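Local coordinates for CrmK (Actinoalloteichus sp. WH1-2216-6, PDB 5I1V), which is a covalently flavinylated, FAD-dependent oxidase that takes part in recycling shunt products during caerulomycin biosynthesis, at residues Trp232-Ser245 and Arg353-Arg365. Residues are numbered along the deposited sequence; the frame is centred on the assembly and turned at random.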
loop_
_atom_site.group_PDB
_atom_site.type_symbol
_atom_site.label_atom_id
_atom_site.label_comp_id
_atom_site.label_asym_id
_atom_site.label_seq_id
_atom_site.Cartn_x
_atom_site.Cartn_y
_atom_site.Cartn_z
ATOM N N TRP A 232 24.424 -2.946 15.016
ATOM C CA TRP A 232 25.539 -2.054 14.778
ATOM C C TRP A 232 26.381 -1.832 16.081
ATOM O O TRP A 232 27.585 -1.620 16.014
ATOM C CB TRP A 232 25.077 -0.687 14.260
ATOM C CG TRP A 232 25.258 -0.567 12.786
ATOM C CD1 TRP A 232 24.273 -0.617 11.814
ATOM C CD2 TRP A 232 26.498 -0.398 12.091
ATOM N NE1 TRP A 232 24.842 -0.493 10.580
ATOM C CE2 TRP A 232 26.198 -0.355 10.714
ATOM C CE3 TRP A 232 27.836 -0.272 12.498
ATOM C CZ2 TRP A 232 27.178 -0.191 9.743
ATOM C CZ3 TRP A 232 28.828 -0.101 11.524
ATOM C CH2 TRP A 232 28.484 -0.059 10.159
ATOM N N ALA A 233 25.720 -1.870 17.221
ATOM C CA ALA A 233 26.413 -1.659 18.516
ATOM C C ALA A 233 27.473 -2.733 18.758
ATOM O O ALA A 233 28.368 -2.555 19.598
ATOM C CB ALA A 233 25.394 -1.670 19.638
ATOM N N GLU A 234 27.343 -3.865 18.062
ATOM C CA GLU A 234 28.220 -4.998 18.260
ATOM C C GLU A 234 29.152 -5.238 17.094
ATOM O O GLU A 234 29.896 -6.180 17.108
ATOM C CB GLU A 234 27.397 -6.258 18.510
ATOM C CG GLU A 234 26.748 -6.295 19.865
ATOM C CD GLU A 234 25.338 -6.852 19.849
ATOM O OE1 GLU A 234 25.054 -7.876 19.176
ATOM O OE2 GLU A 234 24.495 -6.250 20.551
ATOM N N LEU A 235 29.128 -4.371 16.103
ATOM C CA LEU A 235 29.799 -4.615 14.841
ATOM C C LEU A 235 31.166 -3.956 14.825
ATOM O O LEU A 235 31.317 -2.831 15.307
ATOM C CB LEU A 235 28.913 -4.028 13.730
ATOM C CG LEU A 235 29.147 -4.334 12.264
ATOM C CD1 LEU A 235 29.212 -5.835 12.015
ATOM C CD2 LEU A 235 28.006 -3.699 11.487
ATOM N N THR A 236 32.175 -4.667 14.344
ATOM C CA THR A 236 33.467 -4.053 14.060
ATOM C C THR A 236 33.695 -4.025 12.558
ATOM O O THR A 236 32.978 -4.668 11.817
ATOM C CB THR A 236 34.639 -4.829 14.652
ATOM O OG1 THR A 236 34.771 -6.095 13.992
ATOM C CG2 THR A 236 34.454 -5.027 16.172
ATOM N N GLU A 237 34.734 -3.310 12.133
ATOM C CA GLU A 237 35.080 -3.259 10.733
ATOM C C GLU A 237 35.371 -4.626 10.199
ATOM O O GLU A 237 34.926 -4.968 9.102
ATOM C CB GLU A 237 36.283 -2.356 10.455
ATOM C CG GLU A 237 36.612 -2.363 8.967
ATOM C CD GLU A 237 37.888 -1.652 8.611
ATOM O OE1 GLU A 237 37.997 -0.469 8.929
ATOM O OE2 GLU A 237 38.772 -2.284 7.995
ATOM N N ALA A 238 36.132 -5.410 10.952
ATOM C CA ALA A 238 36.479 -6.759 10.499
ATOM C C ALA A 238 35.255 -7.655 10.381
ATOM O O ALA A 238 35.100 -8.409 9.404
ATOM C CB ALA A 238 37.509 -7.374 11.449
ATOM N N ASP A 239 34.349 -7.589 11.350
ATOM C CA ASP A 239 33.101 -8.345 11.200
ATOM C C ASP A 239 32.312 -7.892 9.975
ATOM O O ASP A 239 31.796 -8.728 9.247
ATOM C CB ASP A 239 32.186 -8.215 12.411
ATOM C CG ASP A 239 32.673 -9.013 13.599
ATOM O OD1 ASP A 239 33.558 -9.891 13.412
ATOM O OD2 ASP A 239 32.142 -8.777 14.713
ATOM N N TYR A 240 32.178 -6.585 9.779
ATOM C CA TYR A 240 31.448 -6.126 8.599
ATOM C C TYR A 240 32.065 -6.708 7.327
ATOM O O TYR A 240 31.334 -7.272 6.496
ATOM C CB TYR A 240 31.395 -4.604 8.518
ATOM C CG TYR A 240 30.685 -4.138 7.268
ATOM C CD1 TYR A 240 29.297 -4.041 7.241
ATOM C CD2 TYR A 240 31.392 -3.822 6.109
ATOM C CE1 TYR A 240 28.639 -3.620 6.113
ATOM C CE2 TYR A 240 30.730 -3.398 4.960
ATOM C CZ TYR A 240 29.348 -3.295 4.983
ATOM O OH TYR A 240 28.626 -2.918 3.866
ATOM N N VAL A 241 33.388 -6.565 7.172
ATOM C CA VAL A 241 34.092 -7.020 5.963
ATOM C C VAL A 241 33.905 -8.530 5.773
ATOM O O VAL A 241 33.567 -9.005 4.677
ATOM C CB VAL A 241 35.601 -6.608 5.945
ATOM C CG1 VAL A 241 36.338 -7.225 4.742
ATOM C CG2 VAL A 241 35.760 -5.082 5.926
ATOM N N ARG A 242 34.022 -9.288 6.843
ATOM C CA ARG A 242 33.881 -10.732 6.719
ATOM C C ARG A 242 32.441 -11.172 6.358
ATOM O O ARG A 242 32.212 -11.965 5.442
ATOM C CB ARG A 242 34.303 -11.400 8.007
ATOM C CG ARG A 242 34.207 -12.909 7.918
ATOM C CD ARG A 242 35.143 -13.470 6.882
ATOM N NE ARG A 242 34.973 -14.913 6.773
ATOM C CZ ARG A 242 35.652 -15.819 7.477
ATOM N NH1 ARG A 242 36.564 -15.445 8.375
ATOM N NH2 ARG A 242 35.411 -17.106 7.290
ATOM N N LEU A 243 31.487 -10.628 7.088
ATOM C CA LEU A 243 30.064 -10.874 6.826
ATOM C C LEU A 243 29.622 -10.610 5.379
ATOM O O LEU A 243 29.034 -11.462 4.742
ATOM C CB LEU A 243 29.211 -10.023 7.752
ATOM C CG LEU A 243 27.713 -10.136 7.466
ATOM C CD1 LEU A 243 27.266 -11.574 7.657
ATOM C CD2 LEU A 243 26.937 -9.182 8.346
ATOM N N VAL A 244 29.896 -9.424 4.873
ATOM C CA VAL A 244 29.583 -9.126 3.480
ATOM C C VAL A 244 30.373 -10.043 2.531
ATOM O O VAL A 244 29.835 -10.483 1.509
ATOM C CB VAL A 244 29.879 -7.654 3.131
ATOM C CG1 VAL A 244 29.730 -7.430 1.628
ATOM C CG2 VAL A 244 28.973 -6.740 3.916
ATOM N N SER A 245 31.658 -10.274 2.811
ATOM C CA SER A 245 32.460 -11.218 1.999
ATOM C C SER A 245 31.803 -12.589 1.978
ATOM O O SER A 245 31.701 -13.219 0.935
ATOM C CB SER A 245 33.902 -11.353 2.528
ATOM O OG SER A 245 34.549 -10.113 2.412
ATOM N N ARG A 353 38.344 -6.551 -0.342
ATOM C CA ARG A 353 38.391 -6.161 1.050
ATOM C C ARG A 353 38.530 -4.633 1.245
ATOM O O ARG A 353 37.917 -4.090 2.160
ATOM C CB ARG A 353 39.490 -6.966 1.800
ATOM C CG ARG A 353 40.174 -6.231 2.959
ATOM C CD ARG A 353 40.801 -7.134 4.037
ATOM N NE ARG A 353 39.981 -8.329 4.264
ATOM C CZ ARG A 353 40.180 -9.525 3.704
ATOM N NH1 ARG A 353 41.213 -9.742 2.884
ATOM N NH2 ARG A 353 39.340 -10.515 3.971
ATOM N N GLU A 354 39.314 -3.950 0.416
ATOM C CA GLU A 354 39.456 -2.483 0.518
ATOM C C GLU A 354 38.130 -1.773 0.164
ATOM O O GLU A 354 37.732 -0.840 0.842
ATOM C CB GLU A 354 40.585 -1.939 -0.381
ATOM C CG GLU A 354 41.993 -2.445 -0.060
ATOM C CD GLU A 354 42.358 -3.775 -0.741
ATOM O OE1 GLU A 354 41.455 -4.465 -1.283
ATOM O OE2 GLU A 354 43.563 -4.141 -0.738
ATOM N N GLN A 355 37.453 -2.228 -0.896
ATOM C CA GLN A 355 36.098 -1.739 -1.196
ATOM C C GLN A 355 35.173 -1.852 -0.005
ATOM O O GLN A 355 34.444 -0.900 0.312
ATOM C CB GLN A 355 35.509 -2.482 -2.387
ATOM C CG GLN A 355 36.100 -2.025 -3.697
ATOM C CD GLN A 355 35.509 -2.762 -4.871
ATOM O OE1 GLN A 355 35.667 -3.967 -4.982
ATOM N NE2 GLN A 355 34.827 -2.038 -5.758
ATOM N N LEU A 356 35.216 -2.992 0.687
ATOM C CA LEU A 356 34.380 -3.170 1.855
ATOM C C LEU A 356 34.788 -2.300 3.052
ATOM O O LEU A 356 33.911 -1.806 3.753
ATOM C CB LEU A 356 34.256 -4.643 2.237
ATOM C CG LEU A 356 33.682 -5.495 1.109
ATOM C CD1 LEU A 356 33.617 -6.967 1.516
ATOM C CD2 LEU A 356 32.315 -4.958 0.684
ATOM N N ALA A 357 36.079 -2.088 3.297
ATOM C CA ALA A 357 36.465 -1.141 4.376
ATOM C C ALA A 357 36.143 0.328 4.025
ATOM O O ALA A 357 35.787 1.119 4.892
ATOM C CB ALA A 357 37.927 -1.293 4.768
ATOM N N ALA A 358 36.261 0.679 2.754
ATOM C CA ALA A 358 35.767 1.967 2.274
ATOM C C ALA A 358 34.270 2.147 2.575
ATOM O O ALA A 358 33.845 3.209 2.965
ATOM C CB ALA A 358 36.034 2.121 0.788
ATOM N N ALA A 359 33.485 1.092 2.404
ATOM C CA ALA A 359 32.045 1.156 2.665
ATOM C C ALA A 359 31.847 1.275 4.134
ATOM O O ALA A 359 31.098 2.131 4.579
ATOM C CB ALA A 359 31.346 -0.088 2.177
ATOM N N TYR A 360 32.546 0.441 4.906
ATOM C CA TYR A 360 32.441 0.539 6.382
ATOM C C TYR A 360 32.668 1.963 6.874
ATOM O O TYR A 360 31.928 2.469 7.725
ATOM C CB TYR A 360 33.366 -0.434 7.081
ATOM C CG TYR A 360 33.087 -0.538 8.564
ATOM C CD1 TYR A 360 32.017 -1.283 9.044
ATOM C CD2 TYR A 360 33.893 0.126 9.493
ATOM C CE1 TYR A 360 31.769 -1.386 10.418
ATOM C CE2 TYR A 360 33.642 0.053 10.857
ATOM C CZ TYR A 360 32.599 -0.705 11.321
ATOM O OH TYR A 360 32.379 -0.756 12.697
ATOM N N ARG A 361 33.657 2.623 6.301
ATOM C CA ARG A 361 34.034 3.966 6.737
ATOM C C ARG A 361 32.893 4.973 6.615
ATOM O O ARG A 361 32.646 5.758 7.528
ATOM C CB ARG A 361 35.228 4.464 5.916
ATOM C CG ARG A 361 35.892 5.714 6.480
ATOM C CD ARG A 361 35.341 7.009 5.890
ATOM N NE ARG A 361 36.172 7.472 4.775
ATOM C CZ ARG A 361 36.410 8.746 4.476
ATOM N NH1 ARG A 361 35.886 9.737 5.200
ATOM N NH2 ARG A 361 37.195 9.030 3.444
ATOM N N HIS A 362 32.208 4.955 5.471
ATOM C CA HIS A 362 31.038 5.806 5.257
ATOM C C HIS A 362 29.803 5.301 6.009
ATOM O O HIS A 362 29.002 6.094 6.501
ATOM C CB HIS A 362 30.762 5.912 3.757
ATOM C CG HIS A 362 31.840 6.612 3.003
ATOM N ND1 HIS A 362 31.975 7.988 3.005
ATOM C CD2 HIS A 362 32.870 6.136 2.266
ATOM C CE1 HIS A 362 33.032 8.326 2.283
ATOM N NE2 HIS A 362 33.591 7.222 1.822
ATOM N N LEU A 363 29.623 3.984 6.103
ATOM C CA LEU A 363 28.496 3.420 6.890
ATOM C C LEU A 363 28.610 3.578 8.413
ATOM O O LEU A 363 27.582 3.622 9.084
ATOM C CB LEU A 363 28.285 1.941 6.558
ATOM C CG LEU A 363 27.876 1.641 5.105
ATOM C CD1 LEU A 363 28.062 0.153 4.830
ATOM C CD2 LEU A 363 26.432 2.070 4.847
ATOM N N SER A 364 29.826 3.649 8.980
ATOM C CA SER A 364 29.918 3.985 10.424
ATOM C C SER A 364 30.186 5.463 10.759
ATOM O O SER A 364 30.099 5.844 11.929
ATOM C CB SER A 364 30.981 3.138 11.130
ATOM O OG SER A 364 32.205 3.293 10.492
ATOM N N ARG A 365 30.530 6.278 9.759
ATOM C CA ARG A 365 30.825 7.709 9.949
ATOM C C ARG A 365 29.838 8.288 10.979
ATOM O O ARG A 365 28.630 8.336 10.732
ATOM C CB ARG A 365 30.693 8.459 8.597
ATOM C CG ARG A 365 31.824 9.437 8.284
ATOM C CD ARG A 365 31.832 9.869 6.811
ATOM N NE ARG A 365 30.750 10.799 6.470
ATOM C CZ ARG A 365 30.498 11.270 5.241
ATOM N NH1 ARG A 365 31.251 10.912 4.203
ATOM N NH2 ARG A 365 29.487 12.115 5.038
#
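Tyr360 reaches across to the first turn of helix 237-253 and carries much of this contact. Its CB lies beside Tyr240 CD2; CG, next along, looks onto the Glu237 backbone and CG. On one flank of the ring CD1 presses on Tyr240 CB at 3.4 Å, and CE1 comes equally close to Trp232 CZ3. On the other flank CD2 and CE2 run under Glu237 CB, both about 3.6 Å from it. Glu237 CA sits over the ring centre, 3.5 Å from the centroid and 10° off the normal, a CH-pi contact. At the tip, OH lies 3.5 Å from Leu235 O. With CG anti to the backbone N (chi1 -169°), the ring leans toward the helix start that Thr236 caps through OG1, which accepts from Asp239 N.

Helix segments 237-245 and 353-364 run at 126°, their axes 9.3 Å apart, against the large antiparallel sheet: Tyr240 rests on Leu278, Val244 and Leu356 on Tyr377. Such a helix-bearing sheet is consistent with the substrate domain of berberine-bridge-enzyme-like oxidases; the FAD site is elsewhere. Tyr240 is a knob in a hole formed by Leu356, Ala359, Tyr360 and Leu363, its ring oblique to that of Tyr360. Trp232, whose NE1 is bonded to Phe271 O, completes the aromatic cluster and crosses Leu363 at about a right angle, CZ2 meeting its CB and O.

Farther along, Leu356 wedges between Val241 and Val244, its CD2 meeting Val244 CG1 at 3.7 Å. Its CD1 touches Ser245 OG, a hydroxyl turned back to give its proton to Val241 O at 2.7 Å, from above the carbonyl plane.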